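Local coordinates for protein beta-N-acetylhexosaminidase (Mycobacterium smegmatis, PDB 4YYF) that probably hydrolyses terminal non-reducing N-acetyl-D-hexosamine residues from N-acetyl-beta-D-hexosaminides, as a member of glycoside hydrolase family 3, at residues Ala46-Val51 and Gly346-Ser351; Leu331-Gln336 and Ser340-Gln345; Ala316-Trp321 and Gln353-Val358; Arg60-Asp65 and Ile322-Val327; Asn271-Gly276 and Pro281-Leu286. The protein carries 1 engineered substitution. All blocks are in the same frame, centred on the assembly; numbering follows the deposited sequence.

Contact 1. Residues Ala46-Val51 and Gly346-Ser351; sequences AQLLTV and GAVDAS. With NA (sodium ion), chain F.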
# COMPACT_ATOMS: atom_id res chain seq x y z
N ALA A 46 -0.57 5.86 -15.84
CA ALA A 46 0.71 5.58 -15.19
C ALA A 46 0.73 6.12 -13.76
O ALA A 46 1.44 5.60 -12.89
CB ALA A 46 1.89 6.14 -16.01
N GLN A 47 -0.06 7.16 -13.50
CA GLN A 47 -0.11 7.73 -12.16
C GLN A 47 -0.75 6.77 -11.15
O GLN A 47 -0.60 6.94 -9.93
CB GLN A 47 -0.84 9.07 -12.21
CG GLN A 47 -0.89 9.81 -10.89
CD GLN A 47 0.49 10.15 -10.35
OE1 GLN A 47 0.71 10.09 -9.12
NE2 GLN A 47 1.42 10.52 -11.25
N LEU A 48 -1.45 5.75 -11.64
CA LEU A 48 -2.15 4.80 -10.79
C LEU A 48 -1.29 3.57 -10.45
O LEU A 48 -1.79 2.61 -9.84
CB LEU A 48 -3.44 4.32 -11.47
CG LEU A 48 -4.35 5.43 -11.99
CD1 LEU A 48 -5.64 4.87 -12.58
CD2 LEU A 48 -4.64 6.46 -10.89
N LEU A 49 -0.03 3.58 -10.88
CA LEU A 49 0.86 2.42 -10.71
C LEU A 49 1.99 2.74 -9.75
O LEU A 49 2.54 3.84 -9.77
CB LEU A 49 1.46 2.01 -12.07
CG LEU A 49 0.51 1.90 -13.26
CD1 LEU A 49 1.28 1.53 -14.52
CD2 LEU A 49 -0.60 0.89 -12.98
N THR A 50 2.35 1.77 -8.91
CA THR A 50 3.57 1.87 -8.10
C THR A 50 4.41 0.64 -8.39
O THR A 50 3.90 -0.48 -8.31
CB THR A 50 3.26 1.95 -6.60
OG1 THR A 50 2.44 3.11 -6.35
CG2 THR A 50 4.56 2.07 -5.79
N VAL A 51 5.68 0.84 -8.74
CA VAL A 51 6.49 -0.29 -9.18
C VAL A 51 7.82 -0.38 -8.45
O VAL A 51 8.49 0.63 -8.22
CB VAL A 51 6.73 -0.27 -10.72
CG1 VAL A 51 5.44 -0.54 -11.47
CG2 VAL A 51 7.34 1.08 -11.16
N GLY A 346 -14.33 7.24 -15.35
CA GLY A 346 -14.57 7.79 -14.03
C GLY A 346 -13.72 7.12 -12.97
O GLY A 346 -13.30 7.75 -11.99
N ALA A 347 -13.45 5.83 -13.15
CA ALA A 347 -12.64 5.11 -12.18
C ALA A 347 -11.22 5.63 -12.22
O ALA A 347 -10.55 5.76 -11.18
CB ALA A 347 -12.66 3.63 -12.47
N VAL A 348 -10.75 5.93 -13.42
CA VAL A 348 -9.41 6.44 -13.62
C VAL A 348 -9.29 7.86 -13.06
O VAL A 348 -8.34 8.17 -12.33
CB VAL A 348 -9.01 6.42 -15.10
CG1 VAL A 348 -7.70 7.15 -15.34
CG2 VAL A 348 -8.90 4.99 -15.57
N ASP A 349 -10.26 8.71 -13.38
CA ASP A 349 -10.23 10.09 -12.92
C ASP A 349 -10.31 10.21 -11.40
O ASP A 349 -9.57 10.98 -10.79
CB ASP A 349 -11.34 10.92 -13.58
CG ASP A 349 -11.07 11.20 -15.06
OD1 ASP A 349 -9.96 10.93 -15.55
OD2 ASP A 349 -11.99 11.70 -15.73
N ALA A 350 -11.21 9.45 -10.77
CA ALA A 350 -11.35 9.52 -9.31
C ALA A 350 -10.05 9.11 -8.63
O ALA A 350 -9.62 9.73 -7.65
CB ALA A 350 -12.50 8.64 -8.83
N SER A 351 -9.42 8.06 -9.15
CA SER A 351 -8.19 7.53 -8.56
C SER A 351 -7.01 8.44 -8.83
O SER A 351 -6.10 8.56 -8.01
CB SER A 351 -7.91 6.12 -9.08
OG SER A 351 -8.85 5.20 -8.54
NA NA F . -10.81 4.43 -9.30
O HOH W 1 -10.95 3.76 -7.12
O HOH W 2 -10.02 2.34 -9.74
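The sodium site on helix 345-357 backs onto the entrance to strand 49-52 of the TIM-barrel domain, where L48 packs against V348 and S351. The two methyls of L48 divide the work. CD1 meets V348 CG1 at 4.1 Å, the two side chains crossing at about a right angle, while CD2 lies 3.7 Å from S351 C and almost as near its CB. L48 sits in the type I turn A46-L49, which the L49 N to A46 O bond closes just as the chain enters the strand. The hydroxyl of S351 serves the metal: its OG lies 2.2 Å from the sodium ion, and A347 O binds the ion at 2.3 Å, with two waters completing the observed ligands. With OG beside the backbone N and anti to the carbonyl carbon (chi1 -71°), S351 brings its hydroxyl to the carbonyl of A347, one turn earlier, so that both oxygens reach the ion; that carbonyl also accepts the N-H of S351. OG is further hydrogen-bonded to D317, whose negative charge probably favours the cation nearby. Around the contact, strand 49-52 runs parallel to strand 319-321 through backbone bonds of L48 and T50 with A319, L331 of helix 327-340 packs on A46 and L49, and L338 of the same helix touches V348.

Contact 2. Residues Leu331-Gln336 and Ser340-Gln345; sequences LDRLEQ and SGELNQ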
# COMPACT_ATOMS: atom_id res chain seq x y z
N LEU A 331 0.35 -0.62 -19.24
CA LEU A 331 -0.26 0.59 -19.77
C LEU A 331 -1.00 0.33 -21.08
O LEU A 331 -2.08 0.88 -21.31
CB LEU A 331 0.81 1.67 -19.95
CG LEU A 331 1.36 2.23 -18.63
CD1 LEU A 331 2.54 3.15 -18.89
CD2 LEU A 331 0.27 2.96 -17.83
N ASP A 332 -0.43 -0.51 -21.94
CA ASP A 332 -1.11 -0.93 -23.16
C ASP A 332 -2.46 -1.57 -22.86
O ASP A 332 -3.46 -1.29 -23.52
CB ASP A 332 -0.26 -1.93 -23.95
CG ASP A 332 0.87 -1.26 -24.69
OD1 ASP A 332 0.95 -0.02 -24.67
OD2 ASP A 332 1.68 -1.99 -25.31
N ARG A 333 -2.48 -2.45 -21.87
CA ARG A 333 -3.71 -3.18 -21.55
C ARG A 333 -4.75 -2.23 -20.94
O ARG A 333 -5.95 -2.37 -21.17
CB ARG A 333 -3.40 -4.34 -20.60
CG ARG A 333 -4.62 -5.19 -20.19
CD ARG A 333 -5.19 -5.96 -21.38
NE ARG A 333 -6.36 -6.78 -21.03
CZ ARG A 333 -7.63 -6.40 -21.19
NH1 ARG A 333 -7.90 -5.21 -21.69
NH2 ARG A 333 -8.62 -7.22 -20.85
N LEU A 334 -4.28 -1.25 -20.17
CA LEU A 334 -5.19 -0.33 -19.52
C LEU A 334 -5.87 0.60 -20.53
O LEU A 334 -7.06 0.88 -20.42
CB LEU A 334 -4.49 0.47 -18.43
CG LEU A 334 -4.08 -0.37 -17.22
CD1 LEU A 334 -3.39 0.49 -16.16
CD2 LEU A 334 -5.32 -1.05 -16.63
N GLU A 335 -5.11 1.05 -21.52
CA GLU A 335 -5.68 1.83 -22.62
C GLU A 335 -6.74 1.04 -23.40
O GLU A 335 -7.78 1.57 -23.77
CB GLU A 335 -4.58 2.34 -23.55
CG GLU A 335 -3.64 3.34 -22.91
CD GLU A 335 -2.88 4.18 -23.94
OE1 GLU A 335 -1.65 4.00 -24.07
OE2 GLU A 335 -3.52 5.02 -24.60
N GLN A 336 -6.47 -0.24 -23.64
CA GLN A 336 -7.44 -1.09 -24.32
C GLN A 336 -8.72 -1.26 -23.50
O GLN A 336 -9.82 -1.29 -24.04
CB GLN A 336 -6.83 -2.46 -24.65
CG GLN A 336 -5.67 -2.41 -25.63
CD GLN A 336 -4.85 -3.69 -25.63
OE1 GLN A 336 -5.30 -4.72 -25.11
NE2 GLN A 336 -3.64 -3.63 -26.19
N SER A 340 -12.48 -0.46 -24.50
CA SER A 340 -13.50 -1.51 -24.53
C SER A 340 -14.59 -1.28 -23.48
O SER A 340 -15.65 -1.91 -23.52
CB SER A 340 -12.87 -2.88 -24.30
OG SER A 340 -12.44 -2.98 -22.95
N GLY A 341 -14.31 -0.38 -22.53
CA GLY A 341 -15.23 -0.11 -21.44
C GLY A 341 -15.12 -1.10 -20.30
O GLY A 341 -15.98 -1.17 -19.42
N GLU A 342 -14.04 -1.87 -20.32
CA GLU A 342 -13.74 -2.76 -19.21
C GLU A 342 -13.36 -1.90 -18.02
O GLU A 342 -13.51 -2.31 -16.87
CB GLU A 342 -12.56 -3.66 -19.55
CG GLU A 342 -12.89 -4.78 -20.51
CD GLU A 342 -11.63 -5.48 -20.95
OE1 GLU A 342 -10.93 -4.94 -21.84
OE2 GLU A 342 -11.32 -6.55 -20.39
N LEU A 343 -12.81 -0.73 -18.32
CA LEU A 343 -12.37 0.20 -17.29
C LEU A 343 -13.03 1.54 -17.57
O LEU A 343 -12.87 2.10 -18.64
CB LEU A 343 -10.85 0.36 -17.33
CG LEU A 343 -10.24 1.32 -16.30
CD1 LEU A 343 -10.62 0.87 -14.90
CD2 LEU A 343 -8.73 1.40 -16.44
N ASN A 344 -13.80 2.05 -16.61
CA ASN A 344 -14.53 3.29 -16.83
C ASN A 344 -13.62 4.50 -16.66
O ASN A 344 -12.78 4.53 -15.77
CB ASN A 344 -15.69 3.38 -15.85
CG ASN A 344 -16.64 4.52 -16.18
OD1 ASN A 344 -16.46 5.65 -15.72
ND2 ASN A 344 -17.66 4.23 -17.00
N GLN A 345 -13.81 5.53 -17.49
CA GLN A 345 -13.04 6.76 -17.36
C GLN A 345 -13.15 7.37 -15.96
O GLN A 345 -12.20 7.94 -15.43
CB GLN A 345 -13.47 7.78 -18.43
CG GLN A 345 -12.59 9.03 -18.49
CD GLN A 345 -11.12 8.71 -18.72
OE1 GLN A 345 -10.77 7.93 -19.61
NE2 GLN A 345 -10.25 9.30 -17.90
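The bend that carries helix 327-340 into helix 345-357 is held back against the first helix by a salt bridge between R333 and E342. R333 grips the carboxylate end-on: NH2 reaches E342 OE2 at 2.8 Å on its syn lone pair, and NH1 reaches E342 OE1 at 3.0 Å. The two groups are not coplanar, their planes lying 33° apart. A bend at chi2 (67°) of R333 turns the guanidinium toward the loop, whereas E342 approaches with its chain extended beyond CG. E342 OE1 is gripped a second time, by S340 OG at 2.7 Å on the anti lone pair, which probably limits the rotation of the carboxylate; S340 OG also has A337 O as a partner. S340 belongs to the last turn of the helix, where its N bonds to Q336 O at 2.8 Å; its OG then accepts E342 N at 3.3 Å in an ST turn, and G341, with positive phi (83°), takes the chain out of the helix. Beside the salt bridge, L343 points toward the helix and its CD2 meets L334 CD2 at 4.2 Å. L334 also packs on L312 of helix 304-314, and L343 on L338. N344 then starts the next helix as its N-cap, OD1 bonding to G346 N.

Contact 3. Residues Ala316-Trp321 and Gln353-Val358; sequences ADNALW and QRNAAV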
# COMPACT_ATOMS: atom_id res chain seq x y z
N ALA A 316 -9.48 -0.25 -6.60
CA ALA A 316 -8.21 0.24 -6.09
C ALA A 316 -7.84 1.56 -6.77
O ALA A 316 -8.16 1.76 -7.95
CB ALA A 316 -7.10 -0.80 -6.30
N ASP A 317 -7.17 2.44 -6.04
CA ASP A 317 -6.66 3.68 -6.63
C ASP A 317 -5.23 3.50 -7.10
O ASP A 317 -4.72 4.30 -7.89
CB ASP A 317 -6.62 4.81 -5.61
CG ASP A 317 -7.96 5.11 -5.03
OD1 ASP A 317 -8.89 5.41 -5.81
OD2 ASP A 317 -8.09 5.05 -3.79
N ASN A 318 -4.57 2.49 -6.57
CA ASN A 318 -3.15 2.33 -6.86
C ASN A 318 -2.75 0.87 -6.92
O ASN A 318 -2.85 0.14 -5.94
CB ASN A 318 -2.31 3.07 -5.81
CG ASN A 318 -0.91 3.38 -6.31
OD1 ASN A 318 -0.10 2.47 -6.50
ND2 ASN A 318 -0.63 4.65 -6.51
N ALA A 319 -2.30 0.45 -8.09
CA ALA A 319 -1.91 -0.94 -8.33
C ALA A 319 -0.42 -1.07 -8.16
O ALA A 319 0.36 -0.40 -8.86
CB ALA A 319 -2.32 -1.38 -9.73
N LEU A 320 -0.02 -1.94 -7.23
CA LEU A 320 1.38 -2.08 -6.84
C LEU A 320 1.91 -3.45 -7.25
O LEU A 320 1.24 -4.46 -7.05
CB LEU A 320 1.46 -1.93 -5.31
CG LEU A 320 2.75 -2.06 -4.47
CD1 LEU A 320 3.06 -3.49 -4.10
CD2 LEU A 320 3.94 -1.45 -5.13
N TRP A 321 3.10 -3.47 -7.85
CA TRP A 321 3.84 -4.73 -8.05
C TRP A 321 5.33 -4.43 -8.05
O TRP A 321 5.73 -3.27 -7.98
CB TRP A 321 3.36 -5.51 -9.29
CG TRP A 321 3.84 -5.02 -10.64
CD1 TRP A 321 4.86 -5.56 -11.39
CD2 TRP A 321 3.30 -3.95 -11.42
NE1 TRP A 321 4.99 -4.87 -12.58
CE2 TRP A 321 4.04 -3.88 -12.62
CE3 TRP A 321 2.26 -3.03 -11.22
CZ2 TRP A 321 3.78 -2.92 -13.61
CZ3 TRP A 321 2.00 -2.08 -12.21
CH2 TRP A 321 2.76 -2.04 -13.39
N GLN A 353 -7.22 11.73 -9.06
CA GLN A 353 -7.40 12.77 -8.04
C GLN A 353 -6.92 12.34 -6.65
O GLN A 353 -6.28 13.12 -5.95
CB GLN A 353 -8.86 13.22 -7.97
CG GLN A 353 -9.41 13.82 -9.27
CD GLN A 353 -10.92 13.92 -9.25
OE1 GLN A 353 -11.53 14.16 -8.20
NE2 GLN A 353 -11.55 13.75 -10.42
N ARG A 354 -7.25 11.12 -6.24
CA ARG A 354 -6.83 10.65 -4.92
C ARG A 354 -5.33 10.53 -4.81
O ARG A 354 -4.76 10.80 -3.76
CB ARG A 354 -7.48 9.31 -4.57
CG ARG A 354 -8.98 9.42 -4.37
CD ARG A 354 -9.56 8.14 -3.86
NE ARG A 354 -11.00 8.23 -3.64
CZ ARG A 354 -11.90 7.55 -4.34
NH1 ARG A 354 -11.49 6.73 -5.30
NH2 ARG A 354 -13.20 7.69 -4.07
N ASN A 355 -4.69 10.08 -5.88
CA ASN A 355 -3.23 9.98 -5.91
C ASN A 355 -2.59 11.35 -5.87
O ASN A 355 -1.56 11.53 -5.23
CB ASN A 355 -2.74 9.24 -7.16
CG ASN A 355 -2.74 7.75 -6.99
OD1 ASN A 355 -1.88 7.20 -6.30
ND2 ASN A 355 -3.70 7.07 -7.62
N ALA A 356 -3.20 12.32 -6.57
CA ALA A 356 -2.67 13.68 -6.56
C ALA A 356 -2.86 14.34 -5.20
O ALA A 356 -2.03 15.15 -4.78
CB ALA A 356 -3.30 14.54 -7.67
N ALA A 357 -3.96 14.01 -4.53
CA ALA A 357 -4.31 14.70 -3.28
C ALA A 357 -3.28 14.49 -2.17
O ALA A 357 -3.15 15.32 -1.27
CB ALA A 357 -5.71 14.30 -2.81
N VAL A 358 -2.54 13.39 -2.22
CA VAL A 358 -1.51 13.19 -1.20
C VAL A 358 -0.12 13.67 -1.63
O VAL A 358 0.85 13.42 -0.93
CB VAL A 358 -1.46 11.74 -0.71
CG1 VAL A 358 -2.74 11.41 0.04
CG2 VAL A 358 -1.26 10.78 -1.88
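D317 OD1 is held by R354 NH1 at 3.0 Å and also by S351 OG. This carboxylate lies just ahead of strand 319-321 of the TIM barrel, and R354 reaches it from helix 345-357, which packs against the residues leading into that strand. The arginine chain is extended from CG to NE, and NH1 uses the syn lone pair of OD1 although the carboxylate and guanidinium planes stand 49° apart. The other oxygen, OD2, is bound by R274 and by V287 N, so two arginines share one buried carboxylate, which probably stabilises its negative charge. Beside this pair, N355 bridges two consecutive residues. Its ND2 donates to D317 O at 3.0 Å from above the carbonyl plane, and its OD1 accepts N318 ND2 at 2.8 Å. The N355 ND2 group is also bonded to S351 O within its own helix. N318 has its CG anti to the backbone N (chi1 -159°), which carries the amide out toward the helix, and its OD1 is taken by T50 of strand 49-52. The two amide planes lie 55° apart. R354 NE goes on to G284 O, while its CD rests 3.4 Å from D317 OD1 and equally near OD2.

Contact 4. Residues Arg60-Asp65 and Ile322-Val327; sequences RAVVAD and ITTAEV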
# COMPACT_ATOMS: atom_id res chain seq x y z
N ARG A 60 15.35 5.53 -12.76
CA ARG A 60 15.46 6.69 -13.65
C ARG A 60 14.72 6.45 -14.97
O ARG A 60 14.03 7.33 -15.47
CB ARG A 60 16.93 7.03 -13.93
CG ARG A 60 17.10 8.29 -14.79
CD ARG A 60 18.57 8.66 -14.98
NE ARG A 60 19.20 9.00 -13.71
CZ ARG A 60 19.08 10.19 -13.11
NH1 ARG A 60 18.35 11.16 -13.66
NH2 ARG A 60 19.71 10.40 -11.95
N ALA A 61 14.87 5.26 -15.54
CA ALA A 61 14.21 4.94 -16.80
C ALA A 61 12.69 4.82 -16.65
O ALA A 61 11.96 5.32 -17.50
CB ALA A 61 14.81 3.67 -17.42
N VAL A 62 12.21 4.18 -15.59
CA VAL A 62 10.76 3.97 -15.49
C VAL A 62 10.02 5.29 -15.25
O VAL A 62 8.94 5.52 -15.81
CB VAL A 62 10.38 2.86 -14.47
CG1 VAL A 62 10.42 3.38 -13.02
CG2 VAL A 62 8.98 2.29 -14.78
N VAL A 63 10.63 6.18 -14.47
CA VAL A 63 10.03 7.49 -14.18
C VAL A 63 10.04 8.41 -15.40
O VAL A 63 9.01 8.99 -15.75
CB VAL A 63 10.70 8.16 -12.97
CG1 VAL A 63 10.24 9.62 -12.81
CG2 VAL A 63 10.41 7.35 -11.70
N ALA A 64 11.19 8.52 -16.07
CA ALA A 64 11.27 9.39 -17.25
C ALA A 64 10.53 8.83 -18.46
O ALA A 64 9.94 9.59 -19.25
CB ALA A 64 12.74 9.68 -17.61
N ASP A 65 10.56 7.52 -18.64
CA ASP A 65 10.02 6.96 -19.88
C ASP A 65 8.52 6.72 -19.80
O ASP A 65 7.82 6.79 -20.81
CB ASP A 65 10.71 5.64 -20.26
CG ASP A 65 12.19 5.81 -20.55
OD1 ASP A 65 12.63 6.96 -20.72
OD2 ASP A 65 12.91 4.79 -20.61
N ILE A 322 6.18 -5.46 -8.07
CA ILE A 322 7.54 -5.23 -7.61
C ILE A 322 8.63 -5.16 -8.67
O ILE A 322 9.82 -5.17 -8.35
CB ILE A 322 7.94 -6.16 -6.43
CG1 ILE A 322 8.01 -7.63 -6.87
CG2 ILE A 322 6.96 -5.99 -5.26
CD1 ILE A 322 8.55 -8.56 -5.79
N THR A 323 8.24 -5.05 -9.94
CA THR A 323 9.19 -4.91 -11.04
C THR A 323 8.72 -3.86 -12.04
O THR A 323 7.53 -3.57 -12.13
CB THR A 323 9.38 -6.25 -11.77
OG1 THR A 323 8.09 -6.80 -12.05
CG2 THR A 323 10.17 -7.24 -10.91
N THR A 324 9.66 -3.31 -12.82
CA THR A 324 9.34 -2.28 -13.81
C THR A 324 9.14 -2.83 -15.22
O THR A 324 8.62 -2.11 -16.09
CB THR A 324 10.48 -1.26 -13.92
OG1 THR A 324 11.67 -1.96 -14.31
CG2 THR A 324 10.71 -0.54 -12.58
N ALA A 325 9.59 -4.05 -15.47
CA ALA A 325 9.58 -4.61 -16.84
C ALA A 325 8.20 -4.59 -17.49
O ALA A 325 8.07 -4.41 -18.70
CB ALA A 325 10.14 -6.03 -16.86
N GLU A 326 7.16 -4.81 -16.69
CA GLU A 326 5.82 -5.01 -17.24
C GLU A 326 5.09 -3.70 -17.53
O GLU A 326 3.99 -3.71 -18.09
CB GLU A 326 4.99 -5.86 -16.28
CG GLU A 326 5.53 -7.26 -16.03
CD GLU A 326 6.65 -7.31 -15.00
OE1 GLU A 326 6.99 -6.26 -14.41
OE2 GLU A 326 7.20 -8.41 -14.80
N VAL A 327 5.69 -2.57 -17.15
CA VAL A 327 4.97 -1.30 -17.20
C VAL A 327 4.39 -0.95 -18.59
O VAL A 327 3.21 -0.62 -18.70
CB VAL A 327 5.82 -0.13 -16.65
CG1 VAL A 327 5.19 1.20 -17.02
CG2 VAL A 327 5.98 -0.26 -15.12
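V62, on the inner side of helix 56-66, packs against T324 and V327 in the loop that leads from barrel strand 319-321 into helix 327-340. The rotamer of V62 sets which methyl reaches V327. CG1 takes the crowded position between the backbone N and the carbonyl carbon (chi1 80°), which leaves CG2 anti to the N and directed into the loop. There V62 CG2 touches T324 CB at 3.9 Å and V327 CG2 at 4.0 Å, so that this one methyl touches both residues. The methyl of T324 lies alongside: CG2 sits 3.9 Å from V62 CB and nearly as close to CG1. With chi1 at 60°, T324 OG1 lies between the backbone N and the carbonyl carbon and bonds to D58 in the first turn of helix 56-66, leaving CG2 to meet V62. V327 uses CG2, the methyl beside its backbone N, and crosses V62 at about a right angle. Both loop residues belong to one type I turn, T324-V327, closed by V327 N to T324 O at 3.1 Å, and V51 of strand 49-52 packs on both. Nearby, E326 OE1 takes up W321 NE1 and also T323 OG1, the hydroxyl lying 2.7 Å away.

Contact 5. Residues Asn271-Gly276 and Pro281-Leu286; sequences NLLRSG and PGFGGL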
# COMPACT_ATOMS: atom_id res chain seq x y z
N ASN A 271 -16.31 -1.48 -2.24
CA ASN A 271 -17.61 -0.96 -1.82
C ASN A 271 -17.73 -0.96 -0.29
O ASN A 271 -18.28 -0.03 0.28
CB ASN A 271 -18.78 -1.73 -2.43
CG ASN A 271 -18.94 -1.48 -3.91
OD1 ASN A 271 -18.49 -0.46 -4.44
ND2 ASN A 271 -19.57 -2.43 -4.60
N LEU A 272 -17.22 -2.00 0.35
CA LEU A 272 -17.31 -2.12 1.80
C LEU A 272 -16.57 -0.95 2.46
O LEU A 272 -17.06 -0.33 3.40
CB LEU A 272 -16.70 -3.44 2.28
CG LEU A 272 -16.88 -3.75 3.76
CD1 LEU A 272 -18.32 -4.10 4.06
CD2 LEU A 272 -15.94 -4.90 4.18
N LEU A 273 -15.39 -0.65 1.92
CA LEU A 273 -14.53 0.42 2.43
C LEU A 273 -15.12 1.80 2.12
O LEU A 273 -15.19 2.67 3.01
CB LEU A 273 -13.12 0.26 1.85
CG LEU A 273 -11.98 1.15 2.34
CD1 LEU A 273 -11.83 1.08 3.86
CD2 LEU A 273 -10.66 0.76 1.64
N ARG A 274 -15.56 2.02 0.88
CA ARG A 274 -16.09 3.33 0.48
C ARG A 274 -17.41 3.68 1.14
O ARG A 274 -17.68 4.86 1.43
CB ARG A 274 -16.29 3.40 -1.05
CG ARG A 274 -15.04 3.19 -1.91
CD ARG A 274 -13.95 4.18 -1.61
NE ARG A 274 -12.80 3.96 -2.50
CZ ARG A 274 -11.62 4.53 -2.33
NH1 ARG A 274 -11.42 5.34 -1.31
NH2 ARG A 274 -10.64 4.27 -3.18
N SER A 275 -18.26 2.68 1.35
CA SER A 275 -19.63 2.95 1.81
C SER A 275 -19.74 3.09 3.33
O SER A 275 -20.75 3.59 3.84
CB SER A 275 -20.55 1.81 1.39
OG SER A 275 -20.27 0.65 2.17
N GLY A 276 -18.73 2.61 4.04
CA GLY A 276 -18.80 2.59 5.50
C GLY A 276 -19.38 1.28 5.99
O GLY A 276 -19.68 1.11 7.18
N PRO A 281 -16.71 5.15 9.22
CA PRO A 281 -17.15 6.10 8.19
C PRO A 281 -16.57 5.71 6.83
O PRO A 281 -15.44 5.22 6.77
CB PRO A 281 -16.55 7.43 8.66
CG PRO A 281 -15.43 7.03 9.60
CD PRO A 281 -15.91 5.80 10.27
N GLY A 282 -17.34 5.92 5.76
CA GLY A 282 -16.89 5.59 4.41
C GLY A 282 -15.58 6.28 4.10
O GLY A 282 -15.43 7.48 4.35
N PHE A 283 -14.63 5.53 3.56
CA PHE A 283 -13.27 6.03 3.36
C PHE A 283 -13.09 6.60 1.97
O PHE A 283 -13.35 5.92 0.97
CB PHE A 283 -12.27 4.89 3.61
CG PHE A 283 -10.82 5.30 3.44
CD1 PHE A 283 -10.25 6.25 4.27
CD2 PHE A 283 -10.03 4.70 2.47
CE1 PHE A 283 -8.92 6.62 4.13
CE2 PHE A 283 -8.69 5.06 2.31
CZ PHE A 283 -8.14 6.01 3.15
N GLY A 284 -12.62 7.84 1.89
CA GLY A 284 -12.47 8.52 0.62
C GLY A 284 -11.02 8.71 0.20
O GLY A 284 -10.75 9.31 -0.84
N GLY A 285 -10.08 8.20 0.99
CA GLY A 285 -8.68 8.34 0.68
C GLY A 285 -8.11 7.28 -0.24
O GLY A 285 -8.84 6.51 -0.88
N LEU A 286 -6.78 7.25 -0.30
CA LEU A 286 -6.06 6.43 -1.26
C LEU A 286 -6.03 4.96 -0.84
O LEU A 286 -5.77 4.63 0.32
CB LEU A 286 -4.62 6.95 -1.36
CG LEU A 286 -3.80 6.48 -2.56
CD1 LEU A 286 -4.44 7.00 -3.83
CD2 LEU A 286 -2.35 6.97 -2.43
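R274 and F283, with L273, join the end of helix 267-275 to the loop that follows it. R274 turns an edge of its guanidinium to the loop backbone and uses NH1 for two carbonyls at once. NH1 to G285 O is 2.9 Å and almost straight (177°), lying in the plane of both the carbonyl and the guanidinium; NH1 to F283 O is 3.0 Å, again near the guanidinium plane but approaching from above the carbonyl plane. The chain gets there by a bend at chi2 (-59°), with CG beside the backbone N, so that a residue whose CB points away from the loop still brings its end back to it. NH2 goes on to D317, and the two carbonyls help fix how the guanidinium is turned. This helix-loop-strand passage belongs to the TIM barrel, the loop running on into strand 287-289. F283 is tied down by its backbone, N donating to L273 O at 3.0 Å in a nearly straight bond (170°). Its side chain lies beside that of L273, pointing the same way, with CB 3.8 Å from L273 CD1, and both touch V247 of strand 246-249. G285 N sits 3.5 Å above the centre of the F283 ring. Where the helix ends, G276 and G282 have their CA atoms 3.7 Å apart, and G282 CA makes a CH...O contact of 3.2 Å with R274 O.

Overall arrangement
From the N terminus, the turn leading into strand 49-52 meets helix 345-357, so contact 1 closes a loop of almost 300 residues that holds contacts 2, 4 and 5. Contact 4 spans nearly as much, from helix 56-66 to the loop after strand 319-321, and encloses contact 5, a short return between helix 267-275 and its following loop. Contact 3 begins inside contacts 1 and 4 and ends beyond both, crossing them, while contact 2, between helix 327-340 and the loop that follows it, lies within it. Contacts 1 and 3 tie the start of the first strand and the approach to the last to helix 345-357, and contact 5 reaches this centre through R274.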